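Local coordinates for protein Bd0816 (Bdellovibrio bacteriovorus HD100, PDB 5CER) that probably acts as a serine-type D-Ala-D-Ala carboxypeptidase of the peptidase S13 family, at residues C8-K11 / T15-K18; T279-L284 / E340-I345. The protein carries 2 engineered substitutions. All coordinates share one frame; numbering follows the deposited sequence.

Both contacts involve the six-stranded antiparallel sheet, where strands 3-11 and 339-348 lie side by side; their centres are about 9 Å apart. Contact 1 is a surface contact near the sheet's edge, where strand 3-11 meets the loop leading to strand 19-21, and it depends on waters between backbones and one buried methionine. Contact 2 is partly buried and within its two segments rests on a single tyrosine-asparagine pair, one point of the packing of helix 270-286 on strand 339-348. The two are tied together through strand pairing, with probable hydrogen bonds from Cys8 N to Ala344 O (2.9 Å) and from Met10 N to Tyr342 O (3.0 Å). Met10 and Tyr342 also touch through their side chains.

Contact 1: residues C8-K11 / T15-K18; sequences CHMK and TAGK
Met10 and Lys18 mark the closest backbone approach, with CA atoms 6.0 Å apart, where the end of strand 3-11 faces the loop that returns toward strand 19-21. Here the two backbones are joined by water rather than by direct hydrogen bonds. One water accepts from Lys11 N and donates to Lys18 O, the latter bond measuring 2.6 Å. Two others donate to Lys11 O, each at 2.8 Å; one of them also donates to Thr15 O and the other accepts from Gly17 N. That carbonyl is thus gripped by two bonds, so Lys11 N and O on one side, and Thr15 O, Gly17 N and Lys18 O on the other, find water partners without close strand pairing.

Met10 supplies the apolar part. Its extended first two torsions (chi1 -178°) set Met10 CG 3.5 Å from Lys18 O and carry Met10 SD to the loop backbone, 3.7 Å from Gly17 N. The bend at chi3 (78°) then turns the methyl toward Ala16, Met10 CE lying 3.8 Å from Ala16 CB. Ile274 and Tyr278 of helix 270-286 also touch this buried side chain, while the loop itself is exposed. Just beyond, His9 pairs with Glu20 through the backbone, so the arrangement is the water-bridged loop end of the antiparallel beta hairpin formed by strands 3-11 and 19-21, at the edge of the sheet.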
loop_
_atom_site.group_PDB
_atom_site.type_symbol
_atom_site.label_atom_id
_atom_site.label_comp_id
_atom_site.label_asym_id
_atom_site.label_seq_id
_atom_site.Cartn_x
_atom_site.Cartn_y
_atom_site.Cartn_z
ATOM N N CYS A 8 -4.666 13.988 -15.612
ATOM C CA CYS A 8 -5.803 13.717 -16.464
ATOM C C CYS A 8 -7.039 13.521 -15.637
ATOM O O CYS A 8 -6.983 12.902 -14.590
ATOM C CB CYS A 8 -5.611 12.406 -17.177
ATOM S SG CYS A 8 -4.582 12.599 -18.591
ATOM N N HIS A 9 -8.182 13.899 -16.209
ATOM C CA HIS A 9 -9.439 13.421 -15.723
ATOM C C HIS A 9 -10.527 13.354 -16.769
ATOM O O HIS A 9 -10.518 14.088 -17.752
ATOM C CB HIS A 9 -9.857 14.233 -14.500
ATOM C CG HIS A 9 -9.671 15.705 -14.668
ATOM N ND1 HIS A 9 -8.648 16.410 -14.055
ATOM C CD2 HIS A 9 -10.386 16.598 -15.373
ATOM C CE1 HIS A 9 -8.730 17.670 -14.408
ATOM N NE2 HIS A 9 -9.781 17.809 -15.194
ATOM N N MET A 10 -11.485 12.456 -16.515
ATOM C CA MET A 10 -12.506 12.098 -17.472
ATOM C C MET A 10 -13.714 11.653 -16.646
ATOM O O MET A 10 -13.561 10.918 -15.683
ATOM C CB MET A 10 -11.982 10.955 -18.370
ATOM C CG MET A 10 -12.958 10.527 -19.455
ATOM S SD MET A 10 -12.263 9.244 -20.488
ATOM C CE MET A 10 -12.475 7.811 -19.434
ATOM N N LYS A 11 -14.922 12.077 -17.053
ATOM C CA LYS A 11 -16.099 11.608 -16.432
ATOM C C LYS A 11 -16.370 10.123 -16.724
ATOM O O LYS A 11 -16.154 9.643 -17.829
ATOM C CB LYS A 11 -17.265 12.401 -16.907
ATOM C CG LYS A 11 -18.496 12.097 -16.085
ATOM C CD LYS A 11 -19.659 12.977 -16.420
ATOM C CE LYS A 11 -20.835 12.601 -15.531
ATOM N NZ LYS A 11 -21.901 13.582 -15.815
ATOM N N THR A 15 -19.236 5.913 -22.136
ATOM C CA THR A 15 -18.270 6.179 -23.146
ATOM C C THR A 15 -17.061 6.846 -22.506
ATOM O O THR A 15 -17.189 7.499 -21.455
ATOM C CB THR A 15 -19.036 7.093 -24.130
ATOM O OG1 THR A 15 -19.451 6.323 -25.282
ATOM C CG2 THR A 15 -18.253 8.236 -24.508
ATOM N N ALA A 16 -15.881 6.674 -23.105
ATOM C CA ALA A 16 -14.674 7.368 -22.649
ATOM C C ALA A 16 -14.607 8.680 -23.431
ATOM O O ALA A 16 -14.134 8.685 -24.578
ATOM C CB ALA A 16 -13.429 6.516 -22.885
ATOM N N GLY A 17 -15.073 9.776 -22.812
ATOM C CA GLY A 17 -15.233 11.048 -23.508
ATOM C C GLY A 17 -14.164 12.130 -23.265
ATOM O O GLY A 17 -12.980 11.935 -23.487
ATOM N N LYS A 18 -14.605 13.321 -22.913
ATOM C CA LYS A 18 -13.709 14.466 -22.812
ATOM C C LYS A 18 -12.671 14.246 -21.697
ATOM O O LYS A 18 -13.030 13.843 -20.593
ATOM C CB LYS A 18 -14.495 15.736 -22.511
ATOM C CG LYS A 18 -13.603 16.959 -22.313
ATOM C CD LYS A 18 -14.394 18.227 -22.350
ATOM C CE LYS A 18 -15.211 18.393 -21.092
ATOM N NZ LYS A 18 -16.169 19.519 -21.339
HETATM O O HOH W 1 -15.435 13.354 -19.601
HETATM O O HOH W 2 -15.901 7.130 -18.973
HETATM O O HOH W 3 -16.053 10.825 -20.337
#

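Contact 2: residues T279-L284 / E340-I345; sequences TLNKSL and EFYFAI
Asn281 and Tyr342 meet where helix 270-286 packs on the antiparallel sheet, an element of the beta-lactamase-clan fold to which the S13 peptidases belong. The pair lies between helix 270-286 and strand 339-348. Even the nearest CA atoms, those of Asn281 and Tyr342, are 9.9 Å apart, and the side chains span the gap from both directions.

Tyr342 has its CG anti to its own carbonyl carbon (chi1 -58°), which projects the ring from the strand so that the phenol end reaches the helix. The CA-CB bond of Asn281 points to the strand, so that CB itself does the touching. Asn281 CB comes in at the edge of the tyrosine ring, near the ring plane, at 4.1 Å from Tyr342 CE1. The two side chains cross at about a right angle, with the amide plane turned 68° from the ring. The hydroxyl lies against the root of the asparagine side chain, Tyr342 OH being 3.1 Å from Asn281 CB and 3.2 Å from Asn281 CG. This is a narrow contact at the far end of one long side chain, burying 84 Å² in all.

Other residues enclose the tyrosine more broadly: Leu277 and Tyr278 from the same helix, and Ala12, just past the end of the adjacent strand 3-11. Farther along the strand, Ala344 rests on Cys270 and Met273, continuing the helix-sheet interface. Along an adjacent flank of the helix, Leu280 and Leu284 pack against Ile44 of helix 35-47.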
loop_
_atom_site.group_PDB
_atom_site.type_symbol
_atom_site.label_atom_id
_atom_site.label_comp_id
_atom_site.label_asym_id
_atom_site.label_seq_id
_atom_site.Cartn_x
_atom_site.Cartn_y
_atom_site.Cartn_z
ATOM N N THR A 279 -11.463 0.794 -18.680
ATOM C CA THR A 279 -11.611 -0.608 -19.099
ATOM C C THR A 279 -11.734 -1.563 -17.896
ATOM O O THR A 279 -12.501 -2.517 -17.945
ATOM C CB THR A 279 -10.394 -1.010 -19.984
ATOM O OG1 THR A 279 -10.139 0.055 -20.899
ATOM C CG2 THR A 279 -10.572 -2.317 -20.732
ATOM N N LEU A 280 -10.985 -1.265 -16.826
ATOM C CA LEU A 280 -11.021 -2.082 -15.607
ATOM C C LEU A 280 -12.411 -1.990 -14.957
ATOM O O LEU A 280 -12.994 -3.017 -14.604
ATOM C CB LEU A 280 -9.937 -1.634 -14.615
ATOM C CG LEU A 280 -9.982 -2.223 -13.192
ATOM C CD1 LEU A 280 -9.930 -3.730 -13.216
ATOM C CD2 LEU A 280 -8.810 -1.692 -12.391
ATOM N N ASN A 281 -12.931 -0.765 -14.857
ATOM C CA ASN A 281 -14.279 -0.518 -14.391
ATOM C C ASN A 281 -15.361 -1.232 -15.228
ATOM O O ASN A 281 -16.281 -1.817 -14.661
ATOM C CB ASN A 281 -14.565 0.997 -14.340
ATOM C CG ASN A 281 -15.875 1.324 -13.656
ATOM O OD1 ASN A 281 -16.897 1.628 -14.307
ATOM N ND2 ASN A 281 -15.906 1.143 -12.366
ATOM N N LYS A 282 -15.261 -1.193 -16.544
ATOM C CA LYS A 282 -16.239 -1.875 -17.419
ATOM C C LYS A 282 -16.219 -3.350 -17.205
ATOM O O LYS A 282 -17.248 -4.016 -17.154
ATOM C CB LYS A 282 -15.949 -1.605 -18.937
ATOM C CG LYS A 282 -16.971 -0.785 -19.726
ATOM C CD LYS A 282 -17.625 0.303 -18.861
ATOM C CE LYS A 282 -18.562 1.213 -19.626
ATOM N NZ LYS A 282 -19.554 1.838 -18.684
ATOM N N SER A 283 -15.019 -3.873 -17.091
ATOM C CA SER A 283 -14.829 -5.294 -16.859
ATOM C C SER A 283 -15.551 -5.751 -15.580
ATOM O O SER A 283 -16.330 -6.699 -15.570
ATOM C CB SER A 283 -13.335 -5.593 -16.805
ATOM O OG SER A 283 -13.112 -6.936 -17.107
ATOM N N LEU A 284 -15.271 -5.028 -14.503
ATOM C CA LEU A 284 -15.817 -5.332 -13.186
ATOM C C LEU A 284 -17.322 -5.154 -13.190
ATOM O O LEU A 284 -18.013 -6.015 -12.650
ATOM C CB LEU A 284 -15.178 -4.465 -12.090
ATOM C CG LEU A 284 -13.699 -4.734 -11.833
ATOM C CD1 LEU A 284 -13.062 -3.587 -11.063
ATOM C CD2 LEU A 284 -13.469 -6.041 -11.088
ATOM N N GLU A 340 -19.137 10.423 -10.982
ATOM C CA GLU A 340 -17.804 9.863 -10.786
ATOM C C GLU A 340 -16.860 10.233 -11.918
ATOM O O GLU A 340 -17.284 10.400 -13.061
ATOM C CB GLU A 340 -17.872 8.378 -10.627
ATOM C CG GLU A 340 -18.732 7.936 -9.456
ATOM C CD GLU A 340 -18.702 6.417 -9.270
ATOM O OE1 GLU A 340 -19.171 5.698 -10.176
ATOM O OE2 GLU A 340 -18.192 5.925 -8.226
ATOM N N PHE A 341 -15.597 10.464 -11.593
ATOM C CA PHE A 341 -14.593 10.923 -12.587
ATOM C C PHE A 341 -13.320 10.097 -12.388
ATOM O O PHE A 341 -12.819 10.028 -11.261
ATOM C CB PHE A 341 -14.251 12.434 -12.411
ATOM C CG PHE A 341 -15.383 13.367 -12.786
ATOM C CD1 PHE A 341 -16.443 13.568 -11.914
ATOM C CD2 PHE A 341 -15.389 14.032 -14.013
ATOM C CE1 PHE A 341 -17.495 14.402 -12.274
ATOM C CE2 PHE A 341 -16.415 14.876 -14.374
ATOM C CZ PHE A 341 -17.469 15.074 -13.492
ATOM N N TYR A 342 -12.810 9.514 -13.471
ATOM C CA TYR A 342 -11.500 8.905 -13.478
ATOM C C TYR A 342 -10.432 10.024 -13.453
ATOM O O TYR A 342 -10.690 11.123 -13.930
ATOM C CB TYR A 342 -11.292 8.084 -14.716
ATOM C CG TYR A 342 -12.300 7.003 -14.901
ATOM C CD1 TYR A 342 -12.371 5.933 -13.978
ATOM C CD2 TYR A 342 -13.172 7.009 -15.964
ATOM C CE1 TYR A 342 -13.265 4.928 -14.113
ATOM C CE2 TYR A 342 -14.094 5.987 -16.117
ATOM C CZ TYR A 342 -14.138 4.965 -15.184
ATOM O OH TYR A 342 -15.040 3.923 -15.312
ATOM N N PHE A 343 -9.287 9.756 -12.809
ATOM C CA PHE A 343 -8.183 10.671 -12.796
ATOM C C PHE A 343 -6.886 9.899 -12.726
ATOM O O PHE A 343 -6.826 8.777 -12.198
ATOM C CB PHE A 343 -8.248 11.626 -11.609
ATOM C CG PHE A 343 -7.953 10.952 -10.272
ATOM C CD1 PHE A 343 -6.651 10.795 -9.820
ATOM C CD2 PHE A 343 -8.992 10.454 -9.480
ATOM C CE1 PHE A 343 -6.387 10.100 -8.656
ATOM C CE2 PHE A 343 -8.715 9.803 -8.290
ATOM C CZ PHE A 343 -7.413 9.616 -7.881
ATOM N N ALA A 344 -5.817 10.546 -13.209
ATOM C CA ALA A 344 -4.437 10.114 -12.934
ATOM C C ALA A 344 -3.580 11.364 -12.711
ATOM O O ALA A 344 -3.688 12.333 -13.480
ATOM C CB ALA A 344 -3.919 9.265 -14.070
ATOM N N ILE A 345 -2.745 11.329 -11.675
ATOM C CA ILE A 345 -1.867 12.443 -11.318
ATOM C C ILE A 345 -0.471 11.925 -11.160
ATOM O O ILE A 345 -0.221 10.970 -10.372
ATOM C CB ILE A 345 -2.305 13.064 -9.995
ATOM C CG1 ILE A 345 -3.713 13.677 -10.126
ATOM C CG2 ILE A 345 -1.345 14.170 -9.588
ATOM C CD1 ILE A 345 -4.382 13.926 -8.786
#